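Local coordinates for protein putative S-adenosyl-L-methionine-dependent Methyltransferase (Methanococcus maripaludis, PDB 3DLC) that binds S-adenosyl-L-methionine and probably acts as a methyltransferase that uses it as methyl donor, at residues 107-112 with 134-139; 142-147 with 209-214. All blocks are in the same frame, centred on the assembly; numbering follows the deposited sequence.

Interaction 1: residues 107-112 with 134-139; sequences IEDNYA and IYRILK
Asp109 and Ile107 meet Arg136 where a type II beta turn, Glu108 to Tyr111, folds against the C-terminal end of helix 127-137 in the Rossmann-like methyltransferase fold. The contact illustrates how a loop leading into a strand can be fastened to the helix that follows that strand. From CB of Arg136 the chain sets out with CG anti to the backbone N (chi1 179°), and CG and then CD each pass 3.3 Å from Asp109 OD1. A bend at chi3 (64°) turns NE, which forms a salt bridge with Glu133 of the same helix. NH1 then serves two acceptors lying close to the guanidinium plane: it donates to Ile107 O at 2.9 Å and makes a salt bridge with Asp109 OD1, also at 2.9 Å, using the anti lone pair of that oxygen. NH2 adds a longer bond to Ile107 O, so one carbonyl is gripped by both terminal nitrogens. The carboxylate and guanidinium planes stand 56° apart, and Ile137 CG2 lies over one guanidinium face toward its rim. With this many partners, the group probably has little freedom to rotate.

The turn also supplies N-H groups to carbonyls at the helix end. Asn110 N donates to Arg136 O at 2.9 Å, and a water spans from that oxygen to Asn110 OD1, which in addition accepts from Lys213 NZ. Ile137 O receives a bond from Ala112 N (2.8 Å) and a weak one from Tyr111 N. Beyond the helix, Leu138 pairs in parallel with Ala112, their side chains on one face of the sheet. Lys139 N closes the bridge by donating to Ala112 O at 2.8 Å, while its NZ forms a salt bridge with Asp113 OD1.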
# COMPACT_ATOMS: atom_id res chain seq x y z
N ILE A 107 -12.28 10.52 -3.28
CA ILE A 107 -11.98 10.42 -4.71
C ILE A 107 -13.24 9.96 -5.42
O ILE A 107 -14.00 9.15 -4.89
CB ILE A 107 -10.77 9.46 -4.95
CG1 ILE A 107 -9.51 10.01 -4.26
CG2 ILE A 107 -10.52 9.24 -6.45
CD1 ILE A 107 -8.33 9.04 -4.29
N GLU A 108 -13.46 10.50 -6.61
CA GLU A 108 -14.65 10.15 -7.38
C GLU A 108 -14.65 8.71 -7.87
O GLU A 108 -13.64 8.02 -7.94
CB GLU A 108 -14.87 11.10 -8.57
CG GLU A 108 -13.89 11.03 -9.70
CD GLU A 108 -14.20 12.05 -10.80
OE1 GLU A 108 -14.76 13.13 -10.48
OE2 GLU A 108 -13.90 11.80 -11.98
N ASP A 109 -15.84 8.29 -8.24
CA ASP A 109 -16.04 6.96 -8.79
C ASP A 109 -15.20 6.75 -10.06
O ASP A 109 -15.06 7.67 -10.88
CB ASP A 109 -17.49 6.75 -9.23
CG ASP A 109 -18.51 6.85 -8.10
OD1 ASP A 109 -18.18 6.94 -6.91
OD2 ASP A 109 -19.71 6.84 -8.45
N ASN A 110 -14.66 5.54 -10.21
CA ASN A 110 -14.05 5.12 -11.48
C ASN A 110 -12.88 5.97 -11.92
O ASN A 110 -12.65 6.12 -13.11
CB ASN A 110 -15.12 5.10 -12.57
CG ASN A 110 -16.26 4.19 -12.23
OD1 ASN A 110 -16.05 3.11 -11.70
ND2 ASN A 110 -17.48 4.61 -12.55
N TYR A 111 -12.14 6.47 -10.97
CA TYR A 111 -11.05 7.38 -11.21
C TYR A 111 -9.68 6.76 -11.47
O TYR A 111 -8.91 7.31 -12.27
CB TYR A 111 -10.92 8.32 -9.99
CG TYR A 111 -9.81 9.34 -10.10
CD1 TYR A 111 -10.01 10.49 -10.81
CD2 TYR A 111 -8.58 9.13 -9.48
CE1 TYR A 111 -8.99 11.44 -10.93
CE2 TYR A 111 -7.57 10.06 -9.59
CZ TYR A 111 -7.79 11.21 -10.31
OH TYR A 111 -6.77 12.11 -10.41
N ALA A 112 -9.35 5.68 -10.77
CA ALA A 112 -7.99 5.18 -10.71
C ALA A 112 -7.68 4.10 -11.73
O ALA A 112 -8.34 3.08 -11.76
CB ALA A 112 -7.73 4.61 -9.28
N ILE A 134 -12.42 0.76 -2.43
CA ILE A 134 -11.37 0.52 -3.41
C ILE A 134 -12.00 0.19 -4.76
O ILE A 134 -11.59 0.72 -5.80
CB ILE A 134 -10.44 -0.60 -2.91
CG1 ILE A 134 -9.61 -0.04 -1.75
CG2 ILE A 134 -9.55 -1.15 -4.02
CD1 ILE A 134 -8.93 -1.10 -0.87
N TYR A 135 -13.00 -0.68 -4.76
CA TYR A 135 -13.62 -1.04 -6.02
C TYR A 135 -14.35 0.15 -6.63
O TYR A 135 -14.34 0.31 -7.86
CB TYR A 135 -14.55 -2.24 -5.86
CG TYR A 135 -14.80 -3.02 -7.13
CD1 TYR A 135 -13.75 -3.67 -7.75
CD2 TYR A 135 -16.04 -3.14 -7.69
CE1 TYR A 135 -13.92 -4.43 -8.86
CE2 TYR A 135 -16.25 -3.95 -8.84
CZ TYR A 135 -15.17 -4.58 -9.41
OH TYR A 135 -15.29 -5.34 -10.55
N ARG A 136 -14.97 0.98 -5.78
CA ARG A 136 -15.68 2.12 -6.27
C ARG A 136 -14.79 3.09 -7.05
O ARG A 136 -15.18 3.62 -8.10
CB ARG A 136 -16.37 2.86 -5.12
CG ARG A 136 -17.14 4.10 -5.57
CD ARG A 136 -17.73 4.88 -4.39
NE ARG A 136 -16.72 5.44 -3.50
CZ ARG A 136 -15.97 6.51 -3.77
NH1 ARG A 136 -16.08 7.15 -4.92
NH2 ARG A 136 -15.08 6.92 -2.87
N ILE A 137 -13.60 3.36 -6.51
CA ILE A 137 -12.71 4.35 -7.11
C ILE A 137 -11.87 3.80 -8.28
O ILE A 137 -11.24 4.55 -8.99
CB ILE A 137 -11.80 5.06 -6.07
CG1 ILE A 137 -10.81 4.08 -5.42
CG2 ILE A 137 -12.64 5.82 -5.02
CD1 ILE A 137 -9.52 4.72 -4.98
N LEU A 138 -11.85 2.49 -8.45
CA LEU A 138 -11.11 1.83 -9.52
C LEU A 138 -11.85 2.02 -10.85
O LEU A 138 -13.06 1.81 -10.94
CB LEU A 138 -10.99 0.33 -9.18
CG LEU A 138 -10.08 -0.53 -10.05
CD1 LEU A 138 -8.64 0.01 -10.05
CD2 LEU A 138 -10.11 -1.98 -9.55
N LYS A 139 -11.10 2.40 -11.87
CA LYS A 139 -11.62 2.54 -13.22
C LYS A 139 -11.84 1.16 -13.83
O LYS A 139 -11.08 0.22 -13.60
CB LYS A 139 -10.63 3.35 -14.09
CG LYS A 139 -11.23 3.82 -15.39
CD LYS A 139 -10.18 4.56 -16.24
CE LYS A 139 -9.61 5.74 -15.53
NZ LYS A 139 -8.71 6.45 -16.48
O HOH W 1 -17.77 3.03 -9.03
O HOH W 2 -9.21 9.04 -14.36

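Interaction 2: residues 142-147 with 209-214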
# COMPACT_ATOMS: atom_id res chain seq x y z
N GLY A 142 -9.12 -1.19 -14.68
CA GLY A 142 -8.08 -0.89 -13.71
C GLY A 142 -7.62 -2.11 -12.94
O GLY A 142 -8.32 -3.12 -12.88
N LYS A 143 -6.48 -1.96 -12.26
CA LYS A 143 -5.84 -3.02 -11.48
C LYS A 143 -5.47 -2.54 -10.09
O LYS A 143 -5.22 -1.34 -9.89
CB LYS A 143 -4.53 -3.49 -12.16
CG LYS A 143 -4.66 -4.01 -13.59
CD LYS A 143 -5.31 -5.35 -13.64
CE LYS A 143 -5.39 -5.88 -15.06
NZ LYS A 143 -5.97 -7.21 -15.12
N THR A 144 -5.41 -3.47 -9.14
CA THR A 144 -4.89 -3.19 -7.81
C THR A 144 -3.67 -4.06 -7.51
O THR A 144 -3.45 -5.10 -8.11
CB THR A 144 -5.93 -3.38 -6.67
OG1 THR A 144 -6.13 -4.77 -6.37
CG2 THR A 144 -7.26 -2.77 -7.01
N TYR A 145 -2.91 -3.62 -6.50
CA TYR A 145 -1.75 -4.37 -5.99
C TYR A 145 -1.65 -3.94 -4.53
O TYR A 145 -0.96 -2.99 -4.18
CB TYR A 145 -0.52 -4.04 -6.80
CG TYR A 145 0.65 -4.98 -6.63
CD1 TYR A 145 0.73 -6.17 -7.35
CD2 TYR A 145 1.73 -4.66 -5.83
CE1 TYR A 145 1.83 -6.98 -7.27
CE2 TYR A 145 2.83 -5.47 -5.75
CZ TYR A 145 2.88 -6.64 -6.47
OH TYR A 145 4.01 -7.41 -6.37
N ILE A 146 -2.39 -4.66 -3.69
CA ILE A 146 -2.64 -4.27 -2.28
C ILE A 146 -2.20 -5.38 -1.36
O ILE A 146 -2.70 -6.51 -1.42
CB ILE A 146 -4.15 -3.97 -2.08
CG1 ILE A 146 -4.55 -2.75 -2.91
CG2 ILE A 146 -4.48 -3.83 -0.60
CD1 ILE A 146 -6.03 -2.59 -3.08
N GLY A 147 -1.23 -5.09 -0.49
CA GLY A 147 -0.70 -6.17 0.34
C GLY A 147 0.53 -5.72 1.07
O GLY A 147 0.56 -4.62 1.63
N ILE A 209 -3.06 -8.48 -3.28
CA ILE A 209 -4.43 -8.59 -3.76
C ILE A 209 -4.54 -7.79 -5.04
O ILE A 209 -4.32 -6.58 -5.05
CB ILE A 209 -5.40 -8.07 -2.69
CG1 ILE A 209 -5.30 -8.88 -1.39
CG2 ILE A 209 -6.82 -8.03 -3.24
CD1 ILE A 209 -5.86 -8.15 -0.16
N ILE A 210 -4.91 -8.49 -6.12
CA ILE A 210 -4.91 -7.93 -7.47
C ILE A 210 -6.29 -8.07 -8.10
O ILE A 210 -6.66 -9.08 -8.71
CB ILE A 210 -3.86 -8.66 -8.35
CG1 ILE A 210 -2.48 -8.56 -7.70
CG2 ILE A 210 -3.85 -8.09 -9.77
CD1 ILE A 210 -1.39 -9.38 -8.35
N ILE A 211 -7.09 -7.03 -7.90
CA ILE A 211 -8.44 -6.96 -8.41
C ILE A 211 -8.39 -6.35 -9.80
O ILE A 211 -7.68 -5.39 -10.04
CB ILE A 211 -9.31 -6.10 -7.49
CG1 ILE A 211 -9.43 -6.76 -6.11
CG2 ILE A 211 -10.69 -5.84 -8.11
CD1 ILE A 211 -9.83 -5.79 -4.98
N SER A 212 -9.23 -6.88 -10.69
CA SER A 212 -9.45 -6.32 -12.00
C SER A 212 -10.88 -5.89 -12.11
O SER A 212 -11.74 -6.73 -12.03
CB SER A 212 -9.25 -7.35 -13.09
OG SER A 212 -7.91 -7.71 -13.21
N LYS A 213 -11.17 -4.63 -12.37
CA LYS A 213 -12.54 -4.24 -12.53
C LYS A 213 -12.96 -4.51 -13.93
O LYS A 213 -12.41 -4.00 -14.90
CB LYS A 213 -12.76 -2.76 -12.20
CG LYS A 213 -14.23 -2.36 -12.41
CD LYS A 213 -14.61 -0.91 -12.12
CE LYS A 213 -15.03 -0.72 -10.73
NZ LYS A 213 -15.47 0.65 -10.33
N THR A 214 -13.98 -5.33 -14.05
CA THR A 214 -14.46 -5.75 -15.34
C THR A 214 -15.97 -5.82 -15.31
O THR A 214 -16.58 -5.90 -14.27
CB THR A 214 -13.82 -7.11 -15.71
OG1 THR A 214 -13.91 -7.35 -17.12
CG2 THR A 214 -14.39 -8.29 -14.88
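Ile209 faces Ile146 in an antiparallel hydrogen-bonded pair: Ile209 N donates to Ile146 O at 2.7 Å, and Ile146 N returns a bond to Ile209 O. That same carbonyl accepts from Thr144 OG1 at 2.9 Å, the hydroxyl and the Ile146 N-H reaching it from opposite faces of its plane. Ile210 turns to the other side of the sheet, where its CD1 lies 4.0 Å from Tyr145 CD1, the two side chains side by side and pointing the same way; Phe40 of helix 28-40 covers Ile210. At Ile211 the regular pattern gives way to a side chain: Ile211 N donates to Thr144 OG1 at 2.9 Å and almost straight (178°), while Ile211 O accepts from Thr144 N. A valine in place of Thr144 would remove OG1 and would probably leave the buried Ile211 N-H without its acceptor and Ile209 O with one donor fewer. Ser212 offers OG to Lys143 NZ, which donates to it at 2.8 Å. Lys213 N closes the run on Gly142 O at 3.3 Å, and its NZ swings away to Tyr135 O and Leu138 O. The reversed strand 206-211, set between the parallel strand 142-148 and the edge strand 198-203, is the hallmark of the class I methyltransferase sheet, with its strand order 3-2-1-4-5-7-6.

Overall arrangement
Followed from the N terminus, the chain first closes interaction 1, whose excursion takes in strand 112-118 and helix 127-137 before returning at strand 138-139. Strand 142-148 begins almost at once and opens interaction 2, a longer excursion through helices 153-166, 170-177 and 180-193 and strand 198-203. The two are in series and neither nests nor crosses, yet they touch: Lys213 reaches back to the end of helix 127-137, and Tyr135 CE1 packs 3.6 Å from Ile211 CG2. Residues 107-112 and 209-214 thus converge on the same helix end, tying the parallel strands to the reversed strand 206-211.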